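Local structure of hemopexin fold protein CP4 (Vigna unguiculata, 3OYO) at residues G158-L162 with K201-V206. The protein binds calcium through a four-bladed haemopexin-fold beta-propeller and is a seed protein of not firmly established biological role. Residues are numbered along the deposited sequence; the frame is centred on the assembly and turned at random.
Sequences GFPVL and KADTLV
Gly158 ends a short helix, and Phe159 breaks from it in an extended conformation (phi/psi -128/81) before Pro160, Val161 and Leu162 take up helical angles; a backbone hydrogen bond from Leu162 N to Phe159 O (2.9 Å) closes this turn. Across from it, Lys201-Thr204 form a type I beta turn, held by Thr204 N to Lys201 O (3.2 Å) and Thr204 OG1 to Lys201 O (2.5 Å), after which the chain straightens into a strand. Phe159 CA lies 5.1 Å from Ala202 CA, and Val161 CA 6.6 Å from Val206 CA. The Phe159 ring, chi1 m, has Lys201 CB over one face and Thr204 OG1 at its edge, 3.3 Å from CD1. Pro160 CD rests 4.1 Å from Ala202 CB. No direct hydrogen bond joins the segments; water 1 bridges them, donating to Ala202 O (3.0 Å) and accepting from Val161 N (3.1 Å). Val161 CB packs 3.6 Å from Val206 CG1, and Leu162 CD2 4.0 Å from Val206 CG2. Thus the turn after helix 155-158, ending the third propeller blade, meets the start of 205-211, outermost strand of the fourth; Phe159 reaches back to Tyr131, Phe133 and, edge-to-face, Tyr138, while Thr204 and Val206 lean on strand 190-195.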
ATOM      1  N   GLY A 158      -8.777 -11.297 -12.764  1.00 16.50           N
ATOM      2  CA  GLY A 158      -8.439  -9.959 -13.235  1.00 15.32           C
ATOM      3  C   GLY A 158      -7.013  -9.836 -13.712  1.00 13.83           C
ATOM      4  O   GLY A 158      -6.725  -9.011 -14.585  1.00 15.34           O
ATOM      5  N   PHE A 159      -6.115 -10.644 -13.138  1.00 11.97           N
ATOM      6  CA  PHE A 159      -4.662 -10.619 -13.452  1.00 10.94           C
ATOM      7  C   PHE A 159      -4.210 -12.037 -13.786  1.00 11.60           C
ATOM      8  O   PHE A 159      -3.686 -12.745 -12.924  1.00 10.68           O
ATOM      9  CB  PHE A 159      -3.857 -10.174 -12.241  1.00 11.47           C
ATOM     10  CG  PHE A 159      -4.127  -8.762 -11.789  1.00 10.94           C
ATOM     11  CD1 PHE A 159      -3.370  -7.711 -12.282  1.00 11.56           C
ATOM     12  CD2 PHE A 159      -5.157  -8.490 -10.886  1.00 12.62           C
ATOM     13  CE1 PHE A 159      -3.587  -6.401 -11.848  1.00 11.76           C
ATOM     14  CE2 PHE A 159      -5.414  -7.186 -10.436  1.00 11.95           C
ATOM     15  CZ  PHE A 159      -4.624  -6.139 -10.915  1.00 13.36           C
ATOM     16  N   PRO A 160      -4.436 -12.500 -15.025  1.00 11.68           N
ATOM     17  CA  PRO A 160      -4.039 -13.905 -15.290  1.00 12.73           C
ATOM     18  C   PRO A 160      -2.570 -14.271 -15.030  1.00 12.34           C
ATOM     19  O   PRO A 160      -2.288 -15.403 -14.635  1.00 12.59           O
ATOM     20  CB  PRO A 160      -4.418 -14.121 -16.769  1.00 13.94           C
ATOM     21  CG  PRO A 160      -4.562 -12.772 -17.313  1.00 14.69           C
ATOM     22  CD  PRO A 160      -5.072 -11.889 -16.188  1.00 13.43           C
ATOM     23  N   VAL A 161      -1.637 -13.337 -15.191  1.00 15.52           N
ATOM     24  CA  VAL A 161      -0.225 -13.644 -14.851  1.00 16.15           C
ATOM     25  C   VAL A 161      -0.004 -13.935 -13.366  1.00 15.66           C
ATOM     26  O   VAL A 161       0.951 -14.629 -12.993  1.00 14.73           O
ATOM     27  CB  VAL A 161       0.753 -12.534 -15.303  1.00 17.00           C
ATOM     28  CG1 VAL A 161       0.860 -12.538 -16.777  1.00 18.44           C
ATOM     29  CG2 VAL A 161       0.367 -11.147 -14.713  1.00 17.94           C
ATOM     30  N   LEU A 162      -0.877 -13.409 -12.504  1.00 12.40           N
ATOM     31  CA  LEU A 162      -0.767 -13.691 -11.051  1.00 12.10           C
ATOM     32  C   LEU A 162      -1.468 -14.981 -10.669  1.00 11.87           C
ATOM     33  O   LEU A 162      -1.280 -15.498  -9.586  1.00 10.39           O
ATOM     34  CB  LEU A 162      -1.306 -12.526 -10.203  1.00 10.00           C
ATOM     35  CG  LEU A 162      -0.567 -11.213 -10.352  1.00  8.32           C
ATOM     36  CD1 LEU A 162      -1.166 -10.177  -9.398  1.00  8.46           C
ATOM     37  CD2 LEU A 162       0.897 -11.447 -10.079  1.00  8.16           C
ATOM     38  N   LYS A 201      -6.292  -5.019 -17.011  1.00 23.95           N
ATOM     39  CA  LYS A 201      -5.684  -5.841 -15.978  1.00 23.83           C
ATOM     40  C   LYS A 201      -5.080  -7.141 -16.546  1.00 23.82           C
ATOM     41  O   LYS A 201      -4.046  -7.616 -16.070  1.00 28.42           O
ATOM     42  CB  LYS A 201      -6.747  -6.190 -14.903  1.00 23.03           C
ATOM     43  CG  LYS A 201      -7.283  -5.015 -14.059  1.00 23.73           C
ATOM     44  CD  LYS A 201      -8.023  -3.900 -14.867  1.00 22.66           C
ATOM     45  CE  LYS A 201      -8.196  -2.642 -13.983  1.00 22.32           C
ATOM     46  NZ  LYS A 201      -8.315  -1.309 -14.601  1.00 19.23           N
ATOM     47  N   ALA A 202      -5.772  -7.731 -17.526  1.00 27.82           N
ATOM     48  CA  ALA A 202      -5.329  -8.944 -18.217  1.00 28.39           C
ATOM     49  C   ALA A 202      -3.971  -8.756 -18.917  1.00 28.57           C
ATOM     50  O   ALA A 202      -3.206  -9.711 -19.053  1.00 32.83           O
ATOM     51  CB  ALA A 202      -6.408  -9.411 -19.209  1.00 28.44           C
ATOM     52  N   ASP A 203      -3.664  -7.519 -19.320  1.00 29.15           N
ATOM     53  CA  ASP A 203      -2.380  -7.168 -19.943  1.00 28.85           C
ATOM     54  C   ASP A 203      -1.223  -6.795 -18.970  1.00 27.49           C
ATOM     55  O   ASP A 203      -0.252  -6.148 -19.357  1.00 31.03           O
ATOM     56  CB  ASP A 203      -2.615  -6.049 -20.948  1.00 32.84           C
ATOM     57  CG  ASP A 203      -3.114  -6.575 -22.263  1.00 36.02           C
ATOM     58  OD1 ASP A 203      -2.333  -7.295 -22.923  1.00 40.56           O
ATOM     59  OD2 ASP A 203      -4.277  -6.323 -22.612  1.00 38.00           O
ATOM     60  N   THR A 204      -1.351  -7.220 -17.715  1.00 20.80           N
ATOM     61  CA  THR A 204      -0.324  -7.009 -16.695  1.00 18.96           C
ATOM     62  C   THR A 204       0.894  -7.855 -17.027  1.00 17.97           C
ATOM     63  O   THR A 204       0.775  -9.039 -17.418  1.00 21.38           O
ATOM     64  CB  THR A 204      -0.882  -7.353 -15.292  1.00 19.77           C
ATOM     65  OG1 THR A 204      -1.998  -6.510 -15.044  1.00 19.73           O
ATOM     66  CG2 THR A 204       0.156  -7.172 -14.154  1.00 17.91           C
ATOM     67  N   LEU A 205       2.061  -7.213 -16.902  1.00 16.16           N
ATOM     68  CA  LEU A 205       3.346  -7.912 -17.001  1.00 14.86           C
ATOM     69  C   LEU A 205       3.864  -8.166 -15.607  1.00 15.22           C
ATOM     70  O   LEU A 205       3.696  -7.358 -14.736  1.00 14.84           O
ATOM     71  CB  LEU A 205       4.378  -7.126 -17.806  1.00 11.53           C
ATOM     72  CG  LEU A 205       3.973  -6.582 -19.179  1.00 10.58           C
ATOM     73  CD1 LEU A 205       5.132  -5.836 -19.718  1.00  9.32           C
ATOM     74  CD2 LEU A 205       3.569  -7.698 -20.159  1.00  8.97           C
ATOM     75  N   VAL A 206       4.478  -9.320 -15.405  1.00 18.73           N
ATOM     76  CA  VAL A 206       4.989  -9.688 -14.097  1.00 18.15           C
ATOM     77  C   VAL A 206       6.435 -10.176 -14.225  1.00 18.67           C
ATOM     78  O   VAL A 206       6.812 -10.780 -15.243  1.00 19.16           O
ATOM     79  CB  VAL A 206       4.077 -10.740 -13.401  1.00 11.45           C
ATOM     80  CG1 VAL A 206       4.131 -12.055 -14.090  1.00 10.01           C
ATOM     81  CG2 VAL A 206       4.438 -10.895 -11.958  1.00  9.10           C
TER
HETATM   82  O   HOH W   1      -2.222 -10.512 -16.309  1.00 23.13           O